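Local coordinates for uncharacterized hypothetical protein (Bacteroides uniformis, PDB 4EIU) that is of unknown function but belongs to the DUF3823 family, with an N-terminal domain assigned to the transthyretin clan, at residues 30-35 / 233-238; 36-41 / 71-76; 117-122 / 242-247; 188-193 / 201-206. One frame throughout, in Å; residues are numbered along the deposited sequence. Where two conformers were deposited one is given.

Interaction 1: residues 30-35 / 233-238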
# COMPACT_ATOMS: atom_id res chain seq x y z
N GLY A 30 -8.01 3.87 2.79
CA GLY A 30 -9.22 3.48 2.05
C GLY A 30 -9.16 1.97 1.90
O GLY A 30 -8.14 1.33 2.28
N SER A 31 -10.19 1.43 1.27
CA SER A 31 -10.33 -0.02 1.06
C SER A 31 -9.18 -0.62 0.30
O SER A 31 -8.93 -1.81 0.40
CB SER A 31 -11.64 -0.35 0.31
OG SER A 31 -12.79 0.13 1.00
N GLU A 32 -8.49 0.22 -0.50
CA GLU A 32 -7.34 -0.23 -1.32
C GLU A 32 -5.97 -0.07 -0.61
O GLU A 32 -4.90 -0.21 -1.22
CB GLU A 32 -7.31 0.49 -2.66
CG GLU A 32 -8.66 0.45 -3.39
CD GLU A 32 -9.66 1.51 -2.91
OE1 GLU A 32 -9.32 2.42 -2.10
OE2 GLU A 32 -10.82 1.41 -3.35
N GLY A 33 -6.03 0.18 0.69
CA GLY A 33 -4.83 0.43 1.47
C GLY A 33 -4.34 -0.84 2.16
O GLY A 33 -4.35 -1.92 1.58
N ILE A 34 -3.94 -0.71 3.43
CA ILE A 34 -3.46 -1.88 4.20
C ILE A 34 -4.54 -2.29 5.19
O ILE A 34 -4.83 -1.56 6.17
CB ILE A 34 -2.14 -1.62 4.94
CG1 ILE A 34 -1.03 -1.22 3.99
CG2 ILE A 34 -1.78 -2.86 5.81
CD1 ILE A 34 0.28 -0.80 4.67
N ARG A 35 -5.15 -3.42 4.88
CA ARG A 35 -6.25 -4.02 5.63
C ARG A 35 -5.79 -4.77 6.85
O ARG A 35 -4.83 -5.54 6.77
CB ARG A 35 -7.08 -4.93 4.73
CG ARG A 35 -8.45 -5.31 5.26
CD ARG A 35 -9.16 -6.26 4.34
NE ARG A 35 -8.52 -7.59 4.43
CZ ARG A 35 -8.89 -8.66 3.73
NH1 ARG A 35 -9.90 -8.60 2.86
NH2 ARG A 35 -8.20 -9.79 3.88
N SER A 233 -9.04 -11.09 -5.28
CA SER A 233 -9.96 -9.99 -4.96
C SER A 233 -10.12 -9.04 -6.13
O SER A 233 -11.09 -8.33 -6.18
CB SER A 233 -9.51 -9.16 -3.76
OG SER A 233 -8.25 -8.50 -4.03
N GLY A 234 -9.17 -9.01 -7.06
CA GLY A 234 -9.21 -8.00 -8.11
C GLY A 234 -8.57 -6.67 -7.70
O GLY A 234 -8.32 -5.87 -8.57
N THR A 235 -8.26 -6.43 -6.41
CA THR A 235 -7.68 -5.18 -5.97
C THR A 235 -6.18 -5.16 -6.10
O THR A 235 -5.50 -5.84 -5.36
CB THR A 235 -8.05 -4.84 -4.51
OG1 THR A 235 -9.44 -5.05 -4.34
CG2 THR A 235 -7.70 -3.40 -4.17
N ARG A 236 -5.67 -4.36 -7.03
CA ARG A 236 -4.24 -4.21 -7.18
C ARG A 236 -3.81 -2.93 -6.48
O ARG A 236 -4.13 -1.83 -6.91
CB ARG A 236 -3.85 -4.22 -8.66
CG ARG A 236 -4.35 -5.47 -9.38
CD ARG A 236 -3.82 -5.58 -10.81
NE ARG A 236 -4.30 -4.51 -11.70
CZ ARG A 236 -3.59 -3.43 -12.09
NH1 ARG A 236 -2.34 -3.19 -11.70
NH2 ARG A 236 -4.17 -2.56 -12.88
N ARG A 237 -3.10 -3.10 -5.37
CA ARG A 237 -2.85 -2.01 -4.43
C ARG A 237 -1.55 -1.27 -4.76
O ARG A 237 -0.54 -1.90 -5.10
CB ARG A 237 -2.78 -2.53 -3.02
CG ARG A 237 -4.02 -3.32 -2.58
CD ARG A 237 -3.99 -3.79 -1.10
NE ARG A 237 -5.17 -4.62 -0.98
CZ ARG A 237 -6.31 -4.30 -0.46
NH1 ARG A 237 -6.47 -3.16 0.25
NH2 ARG A 237 -7.31 -5.16 -0.63
N TRP A 238 -1.61 0.06 -4.71
CA TRP A 238 -0.43 0.92 -4.84
C TRP A 238 0.49 0.94 -3.67
O TRP A 238 0.08 1.00 -2.48
CB TRP A 238 -0.86 2.36 -5.15
CG TRP A 238 -1.48 2.56 -6.50
CD1 TRP A 238 -0.88 2.52 -7.76
CD2 TRP A 238 -2.89 2.84 -6.78
NE1 TRP A 238 -1.78 2.78 -8.74
CE2 TRP A 238 -3.00 2.99 -8.23
CE3 TRP A 238 -4.02 3.06 -5.99
CZ2 TRP A 238 -4.20 3.26 -8.84
CZ3 TRP A 238 -5.23 3.32 -6.63
CH2 TRP A 238 -5.32 3.41 -8.01
O HOH W 1 -9.72 -4.44 0.86
O HOH W 2 -1.91 0.70 -0.49
O HOH W 3 -4.09 0.95 -3.46

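Interaction 2: residues 36-41 / 71-76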
# COMPACT_ATOMS: atom_id res chain seq x y z
N VAL A 36 -6.53 -4.62 7.94
CA VAL A 36 -6.23 -5.29 9.20
C VAL A 36 -7.49 -6.07 9.61
O VAL A 36 -8.60 -5.51 9.73
CB VAL A 36 -5.84 -4.29 10.33
CG1 VAL A 36 -5.39 -5.04 11.59
CG2 VAL A 36 -4.73 -3.33 9.82
N ARG A 37 -7.30 -7.36 9.89
CA ARG A 37 -8.38 -8.27 10.30
C ARG A 37 -8.00 -8.98 11.58
O ARG A 37 -6.99 -9.75 11.62
CB ARG A 37 -8.65 -9.28 9.16
CG ARG A 37 -9.60 -10.41 9.50
CD ARG A 37 -9.92 -11.26 8.28
NE ARG A 37 -10.66 -10.49 7.29
CZ ARG A 37 -10.95 -10.94 6.08
NH1 ARG A 37 -10.60 -12.18 5.75
NH2 ARG A 37 -11.61 -10.18 5.22
N LEU A 38 -8.83 -8.76 12.59
CA LEU A 38 -8.68 -9.33 13.91
C LEU A 38 -9.74 -10.39 14.12
O LEU A 38 -10.94 -10.09 14.14
CB LEU A 38 -8.83 -8.22 14.99
CG LEU A 38 -8.01 -6.91 14.84
CD1 LEU A 38 -8.32 -5.85 15.93
CD2 LEU A 38 -6.53 -7.17 14.78
N THR A 39 -9.31 -11.64 14.32
CA THR A 39 -10.20 -12.76 14.63
C THR A 39 -9.89 -13.27 16.02
O THR A 39 -8.74 -13.60 16.32
CB THR A 39 -9.98 -13.90 13.63
OG1 THR A 39 -9.93 -13.37 12.31
CG2 THR A 39 -11.06 -14.97 13.68
N GLU A 40 -10.90 -13.32 16.88
CA GLU A 40 -10.74 -13.88 18.20
C GLU A 40 -10.65 -15.41 18.11
O GLU A 40 -11.51 -16.04 17.50
CB GLU A 40 -11.89 -13.55 19.16
CG GLU A 40 -11.37 -13.64 20.57
CD GLU A 40 -12.42 -13.70 21.63
OE1 GLU A 40 -13.61 -13.38 21.36
OE2 GLU A 40 -12.01 -14.07 22.74
N LEU A 41 -9.62 -15.96 18.73
CA LEU A 41 -9.37 -17.40 18.69
C LEU A 41 -10.07 -18.03 19.86
O LEU A 41 -10.07 -17.48 20.96
CB LEU A 41 -7.88 -17.71 18.74
CG LEU A 41 -7.07 -17.11 17.60
CD1 LEU A 41 -5.59 -17.22 17.91
CD2 LEU A 41 -7.39 -17.74 16.25
N TYR A 71 -6.10 -13.36 19.83
CA TYR A 71 -6.47 -12.94 18.49
C TYR A 71 -5.44 -13.38 17.48
O TYR A 71 -4.24 -13.40 17.78
CB TYR A 71 -6.61 -11.41 18.41
CG TYR A 71 -7.90 -10.90 19.04
CD1 TYR A 71 -7.97 -10.64 20.38
CD2 TYR A 71 -9.05 -10.72 18.26
CE1 TYR A 71 -9.16 -10.18 20.96
CE2 TYR A 71 -10.23 -10.26 18.83
CZ TYR A 71 -10.28 -10.00 20.18
OH TYR A 71 -11.45 -9.57 20.75
N ASN A 72 -5.92 -13.66 16.28
CA ASN A 72 -5.12 -13.65 15.07
C ASN A 72 -5.23 -12.25 14.44
O ASN A 72 -6.33 -11.70 14.29
CB ASN A 72 -5.65 -14.71 14.10
CG ASN A 72 -4.87 -14.78 12.81
OD1 ASN A 72 -5.32 -14.25 11.77
ND2 ASN A 72 -3.70 -15.42 12.85
N VAL A 73 -4.08 -11.70 14.05
CA VAL A 73 -3.99 -10.40 13.45
C VAL A 73 -3.38 -10.62 12.07
O VAL A 73 -2.24 -11.04 11.95
CB VAL A 73 -3.14 -9.42 14.30
CG1 VAL A 73 -3.09 -8.03 13.65
CG2 VAL A 73 -3.71 -9.35 15.76
N ARG A 74 -4.16 -10.37 11.04
CA ARG A 74 -3.77 -10.56 9.66
C ARG A 74 -3.79 -9.22 8.92
O ARG A 74 -4.78 -8.51 9.02
CB ARG A 74 -4.80 -11.49 9.00
CG ARG A 74 -4.58 -11.60 7.50
CD ARG A 74 -5.57 -12.54 6.81
NE ARG A 74 -5.39 -12.35 5.36
CZ ARG A 74 -5.66 -13.26 4.44
NH1 ARG A 74 -6.11 -14.49 4.77
NH2 ARG A 74 -5.44 -12.96 3.17
N ILE A 75 -2.74 -8.90 8.15
CA ILE A 75 -2.76 -7.71 7.31
C ILE A 75 -2.57 -8.11 5.83
O ILE A 75 -1.97 -9.14 5.54
CB ILE A 75 -1.73 -6.66 7.76
CG1 ILE A 75 -0.27 -7.16 7.58
CG2 ILE A 75 -2.04 -6.24 9.24
CD1 ILE A 75 0.86 -6.11 7.74
N ASP A 76 -3.18 -7.35 4.94
CA ASP A 76 -3.03 -7.50 3.49
C ASP A 76 -2.79 -6.09 2.90
O ASP A 76 -3.33 -5.08 3.41
CB ASP A 76 -4.32 -8.05 2.91
CG ASP A 76 -4.58 -9.49 3.32
OD1 ASP A 76 -4.17 -10.43 2.61
OD2 ASP A 76 -5.25 -9.70 4.34
O HOH W 4 -7.41 -12.59 11.50

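Interaction 3: residues 117-122 / 242-247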
# COMPACT_ATOMS: atom_id res chain seq x y z
N VAL A 117 8.47 3.85 -4.04
CA VAL A 117 8.12 4.98 -4.89
C VAL A 117 8.49 6.26 -4.19
O VAL A 117 8.08 6.48 -3.06
CB VAL A 117 6.60 5.02 -5.18
CG1 VAL A 117 6.26 6.19 -6.13
CG2 VAL A 117 6.09 3.67 -5.68
N GLU A 118 9.28 7.11 -4.85
CA GLU A 118 9.72 8.36 -4.23
C GLU A 118 9.72 9.49 -5.24
O GLU A 118 9.83 9.26 -6.45
CB GLU A 118 11.13 8.19 -3.66
CG GLU A 118 12.17 7.86 -4.74
CD GLU A 118 13.47 7.33 -4.18
OE1 GLU A 118 14.02 7.96 -3.25
OE2 GLU A 118 13.96 6.29 -4.72
N PHE A 119 9.61 10.71 -4.73
CA PHE A 119 9.93 11.90 -5.54
C PHE A 119 11.44 12.10 -5.59
O PHE A 119 12.14 11.77 -4.64
CB PHE A 119 9.27 13.13 -4.95
CG PHE A 119 7.78 13.16 -5.14
CD1 PHE A 119 7.22 13.24 -6.42
CD2 PHE A 119 6.93 13.12 -4.03
CE1 PHE A 119 5.85 13.30 -6.59
CE2 PHE A 119 5.55 13.17 -4.20
CZ PHE A 119 5.01 13.26 -5.48
N VAL A 120 11.94 12.64 -6.69
CA VAL A 120 13.37 12.94 -6.78
C VAL A 120 13.59 14.44 -6.58
O VAL A 120 14.28 14.83 -5.65
CB VAL A 120 13.99 12.46 -8.10
CG1 VAL A 120 15.46 12.86 -8.16
CG2 VAL A 120 13.83 10.95 -8.19
N GLY A 121 12.98 15.27 -7.42
CA GLY A 121 13.15 16.73 -7.24
C GLY A 121 12.11 17.36 -6.33
O GLY A 121 11.33 16.67 -5.69
N ASN A 122 12.11 18.68 -6.27
CA ASN A 122 10.94 19.45 -5.84
C ASN A 122 10.04 19.62 -7.05
O ASN A 122 10.54 19.94 -8.13
CB ASN A 122 11.34 20.84 -5.34
CG ASN A 122 12.01 20.80 -3.98
OD1 ASN A 122 11.47 20.24 -3.04
ND2 ASN A 122 13.19 21.39 -3.89
N GLU A 242 5.99 9.63 -0.04
CA GLU A 242 5.58 10.63 0.92
C GLU A 242 4.85 11.74 0.16
O GLU A 242 5.16 11.97 -1.02
CB GLU A 242 6.78 11.23 1.64
CG GLU A 242 7.41 10.31 2.68
CD GLU A 242 8.73 10.87 3.16
OE1 GLU A 242 8.74 11.98 3.73
OE2 GLU A 242 9.78 10.23 2.94
N PRO A 243 3.85 12.38 0.80
CA PRO A 243 3.25 13.57 0.19
C PRO A 243 4.20 14.76 0.19
O PRO A 243 5.16 14.79 0.95
CB PRO A 243 2.02 13.86 1.07
CG PRO A 243 2.30 13.21 2.37
CD PRO A 243 3.22 12.04 2.10
N MSE A 244 3.94 15.72 -0.69
CA MSE A 244 4.67 16.97 -0.69
C MSE A 244 3.69 18.11 -0.90
O MSE A 244 2.70 17.98 -1.64
CB MSE A 244 5.73 16.97 -1.79
CG MSE A 244 6.85 15.97 -1.56
SE MSE A 244 8.21 16.19 -2.92
CE MSE A 244 9.28 17.64 -2.24
N GLU A 245 3.95 19.21 -0.20
CA GLU A 245 3.16 20.42 -0.33
C GLU A 245 3.72 21.23 -1.46
O GLU A 245 4.93 21.41 -1.56
CB GLU A 245 3.24 21.23 0.96
CG GLU A 245 2.33 22.44 0.98
CD GLU A 245 2.52 23.26 2.23
OE1 GLU A 245 2.38 22.68 3.32
OE2 GLU A 245 2.82 24.45 2.11
N VAL A 246 2.83 21.73 -2.32
CA VAL A 246 3.21 22.56 -3.45
C VAL A 246 2.43 23.87 -3.46
O VAL A 246 1.20 23.88 -3.47
CB VAL A 246 2.96 21.86 -4.79
CG1 VAL A 246 3.47 22.73 -5.94
CG2 VAL A 246 3.64 20.49 -4.79
N LEU A 247 3.16 24.97 -3.46
CA LEU A 247 2.52 26.28 -3.46
C LEU A 247 2.46 26.72 -4.92
O LEU A 247 3.51 26.86 -5.57
CB LEU A 247 3.33 27.25 -2.59
CG LEU A 247 3.42 26.94 -1.07
CD1 LEU A 247 4.01 25.58 -0.74
CD2 LEU A 247 4.21 28.04 -0.38

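Interaction 4: residues 188-193 / 201-206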
# COMPACT_ATOMS: atom_id res chain seq x y z
N ILE A 188 0.28 7.69 -15.67
CA ILE A 188 0.86 7.11 -16.87
C ILE A 188 0.62 5.62 -16.75
O ILE A 188 0.92 5.04 -15.71
CB ILE A 188 2.37 7.34 -17.00
CG1 ILE A 188 2.73 8.83 -16.88
CG2 ILE A 188 2.85 6.84 -18.36
CD1 ILE A 188 4.20 9.08 -16.57
N ASN A 189 0.05 5.02 -17.80
CA ASN A 189 -0.16 3.58 -17.88
C ASN A 189 0.91 2.95 -18.74
O ASN A 189 1.33 3.54 -19.70
CB ASN A 189 -1.51 3.26 -18.53
CG ASN A 189 -2.67 3.82 -17.75
OD1 ASN A 189 -2.76 3.61 -16.58
ND2 ASN A 189 -3.55 4.55 -18.42
N TYR A 190 1.35 1.73 -18.38
CA TYR A 190 2.40 1.01 -19.12
C TYR A 190 1.86 -0.34 -19.56
O TYR A 190 1.29 -1.07 -18.76
CB TYR A 190 3.63 0.83 -18.22
CG TYR A 190 4.23 2.14 -17.81
CD1 TYR A 190 5.07 2.84 -18.68
CD2 TYR A 190 3.91 2.73 -16.61
CE1 TYR A 190 5.61 4.08 -18.33
CE2 TYR A 190 4.45 3.96 -16.25
CZ TYR A 190 5.30 4.62 -17.10
OH TYR A 190 5.81 5.83 -16.70
N GLU A 191 2.04 -0.67 -20.82
CA GLU A 191 1.49 -1.91 -21.36
C GLU A 191 2.48 -3.06 -21.11
O GLU A 191 3.70 -2.88 -21.24
CB GLU A 191 1.18 -1.76 -22.84
CG GLU A 191 0.25 -2.86 -23.36
CD GLU A 191 0.39 -3.10 -24.85
OE1 GLU A 191 0.63 -2.13 -25.59
OE2 GLU A 191 0.27 -4.27 -25.28
N GLY A 192 1.97 -4.23 -20.74
CA GLY A 192 2.84 -5.40 -20.65
C GLY A 192 4.00 -5.09 -19.72
O GLY A 192 3.79 -4.49 -18.65
N LYS A 193 5.21 -5.48 -20.11
CA LYS A 193 6.40 -5.23 -19.27
C LYS A 193 7.21 -3.99 -19.62
O LYS A 193 8.37 -3.90 -19.24
CB LYS A 193 7.32 -6.46 -19.21
CG LYS A 193 8.17 -6.80 -20.42
CD LYS A 193 8.88 -8.14 -20.19
CE LYS A 193 9.16 -8.87 -21.51
NZ LYS A 193 10.23 -8.26 -22.36
N LYS A 201 14.99 4.70 -12.71
CA LYS A 201 15.18 5.98 -13.40
C LYS A 201 14.10 7.02 -13.00
O LYS A 201 13.05 6.69 -12.41
CB LYS A 201 15.24 5.75 -14.94
CG LYS A 201 16.34 4.77 -15.38
CD LYS A 201 17.00 5.12 -16.71
N GLU A 202 14.37 8.28 -13.26
CA GLU A 202 13.42 9.37 -12.98
C GLU A 202 12.38 9.48 -14.10
O GLU A 202 12.74 9.66 -15.25
CB GLU A 202 14.16 10.69 -12.81
CG GLU A 202 15.14 10.67 -11.65
CD GLU A 202 15.86 11.99 -11.48
OE1 GLU A 202 15.29 13.05 -11.80
OE2 GLU A 202 17.01 11.97 -11.00
N VAL A 203 11.11 9.28 -13.76
CA VAL A 203 9.99 9.42 -14.69
C VAL A 203 9.33 10.79 -14.44
O VAL A 203 8.99 11.13 -13.30
CB VAL A 203 8.96 8.28 -14.51
CG1 VAL A 203 7.74 8.48 -15.41
CG2 VAL A 203 9.60 6.91 -14.72
N THR A 204 9.16 11.57 -15.50
CA THR A 204 8.50 12.87 -15.42
C THR A 204 7.00 12.65 -15.53
O THR A 204 6.53 11.96 -16.45
CB THR A 204 8.89 13.78 -16.57
OG1 THR A 204 10.32 13.90 -16.60
CG2 THR A 204 8.25 15.17 -16.38
N ILE A 205 6.26 13.25 -14.60
CA ILE A 205 4.81 13.25 -14.65
C ILE A 205 4.26 14.66 -14.36
O ILE A 205 4.90 15.43 -13.65
CB ILE A 205 4.24 12.18 -13.71
CG1 ILE A 205 2.73 12.02 -13.91
CG2 ILE A 205 4.63 12.47 -12.26
CD1 ILE A 205 2.20 10.69 -13.44
N GLN A 206 3.08 14.95 -14.93
CA GLN A 206 2.46 16.27 -14.92
C GLN A 206 1.01 16.19 -14.50
O GLN A 206 0.28 15.29 -14.94
CB GLN A 206 2.49 16.87 -16.33
CG GLN A 206 3.52 17.94 -16.52
CD GLN A 206 3.32 18.70 -17.82
OE1 GLN A 206 3.95 18.39 -18.80
NE2 GLN A 206 2.41 19.66 -17.82

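Interaction 1: residues 30-35 / 233-238
A type I beta turn from Gly30 to Gly33 presents two of its carbonyls to Arg237, whose side chain reaches it from a loop far along the chain. Arg237 NH1 donates twice, to Ser31 O and to Gly33 O, both at 2.8 Å. The two bonds are bent alike, with N-H...O angles of 143° and 146°, and each oxygen stands somewhat out of the guanidinium plane. Arginine suits the place: its chain, extended from CG to NE, passes beside Glu32 O before the guanidinium meets the turn, and several N-H groups remain for other acceptors. NE bonds to Thr229 O, while NH2 gives to a water, 2.9 Å from it, that in turn donates to Ser31 O. The turn itself is closed by Gly33 N bonding to Gly30 O at 2.9 Å, and Gly33, having no side chain, leaves that oxygen uncrowded. The turn precedes strand 35-40 of the transthyretin-clan domain, whereas residues 233-238 belong to the loop that links strands 216-225 and 239-247 of a separate sheet. Thr235 directs CG2 over one face of the guanidinium, toward its rim; the same methyl lies 4.0 Å from Glu32 CG, the two side chains crossing at about a right angle. Two further waters bridge Glu32 O to the backbone of Trp238, one accepting from Trp238 N at 2.9 Å, the other donating to Trp238 O.

Interaction 2: residues 36-41 / 71-76
Val36, Leu38 and Glu40 face Ile75, Val73 and Tyr71 in non-hydrogen-bonded pairs of an antiparallel ladder, and their side chains share one face of the sheet. Between these pairs, Arg37 with Arg74 and Thr39 with Asn72 each exchange two backbone bonds; that from Asn72 N to Thr39 O measures 2.8 Å. Leu38 CD2 rests against both methyls of Val73, 3.7 Å from CG1 and from CG2, the two side chains lying alongside and pointing the same way. Val36 and Ile75 likewise lie side by side, meeting through their CG2 methyls at 4.0 Å. Beta-branched valine and isoleucine, together with leucine, fit this buried face. At its far end Glu40 CG, anti to the backbone N (chi1 -156°), lies over one face of the Tyr71 ring, 4.0 Å from its centroid: a CH-pi contact that uses the aliphatic part of the glutamate, while OE1 bonds to His49. The other face is polar. A water touches Arg37 O, Thr39 OG1 and Asn72 OD1, and Asn72 ND2 bonds to Ser96 and Asn98. Arg74 grips Asp76 side-on, NE to OD2 at 2.8 Å and NH2 to OD1 at 2.9 Å, each oxygen using its syn lone pair; Arg37 pairs instead with Asp52. Strand 69-76 continues the sheet by bonding to strand 91-101, strand 35-40 is followed outward by strand 53-54, and strands 10-18 and 104-111 cover the apolar face through Ile12, Val16, Phe109 and Val111.

Interaction 3: residues 117-122 / 242-247
Phe119 and Met244, the latter present as selenomethionine, form a Met-aromatic contact. Selenium lies 4.2 Å from the ring centroid and 41° off the normal, an oblique approach, with CD2 as its nearest ring atom at 3.5 Å. The two side chains slide past each other in opposite directions, and Met244 CG also lies beside the CD2-CE2 side of the ring. A flexible, unbranched side chain suits this place, for the turn at chi3 (83°) swings CE away from Phe119 and toward residues 121-122. The remaining approaches pair carbon with oxygen. Phe119 CE2 comes within 3.4 Å of Glu242 O, which sits at the edge of the ring, near its plane, where the slightly positive C-H rim would meet the carbonyl. Met244 CE in turn lies 3.5 Å from Asn122 OD1, the side chains crossing at about a right angle, and more loosely near Gly121 O. Phe119 also packs on Val219 and Ala132, and Met244 on Pro123; the pair joins strands 115-126 and 239-247, outermost members of two different sheets. Since none of the contacts is a hydrogen bond or a charge pair, cohesion here should rest on dispersion from the polarisable selenium, which stands where methionine carries sulfur, and weak electrostatics at a ring edge, both tolerant of small shifts in geometry.

Interaction 4: residues 188-193 / 201-206
Ile188 reaches Val203 tip to tip, its CD1 methyl 3.8 Å from Val203 CG1, while its CG1 lies 3.9 Å from Ile205 CD1. The two isoleucines run past each other in opposite directions, so that Ile205 CD1 touches the flank of Ile188 and not just its end. Between these two partners Ile188 CD1 also lies 3.7 Å from Thr204 O, the backbone carbonyl of the residue separating them. Tyr190, two residues farther on and pointing to the same side, brings its hydroxyl to Val203 CG1 at 3.5 Å, again tip to tip; one valine methyl thus receives both Ile188 and Tyr190. Val203 CG1 is anti to the backbone N (chi1 176°), and this rotamer carries it out to both partners. Beta-branched aliphatic residues suit a strand whose inward positions are buried, whereas Thr204, between them, points away, and its hydroxyl bonds to Gln133. In the next shell the Tyr190 ring meets Phe195 edge-to-face and also packs on Leu198, both from the loop between the two segments. Ile165 of strand 162-170 touches both Tyr190 and Val203, and Phe167 touches Ile205. Strand 186-189 is an outermost strand of a four-stranded antiparallel sheet, bonded to 162-170; strand 202-206 likewise borders a three-stranded sheet, bonded to 129-138. Apolar side chains thus join two sheet borders, with 162-170 contributing to the same core.

Overall arrangement
Interaction 2 is the one backbone ladder of the four, within a single sheet of the transthyretin-clan domain, with an apolar buried face and a polar one. Interaction 1 joins the turn before strand 35-40 to the loop leading into strand 239-247 through polar bonds and waters; the two touch where Arg35 forms a salt bridge with Asp76. Interactions 3 and 4 lie on the other side of the chain's centre from interaction 2 and connect the same pair of sheets through side chains, touching each other at Val120 and Glu202. Interaction 3 is a surface contact, whereas interactions 1, 2 and 4 are partly buried; interaction 4 is mainly aliphatic, and interaction 3 rests on a Met-aromatic contact.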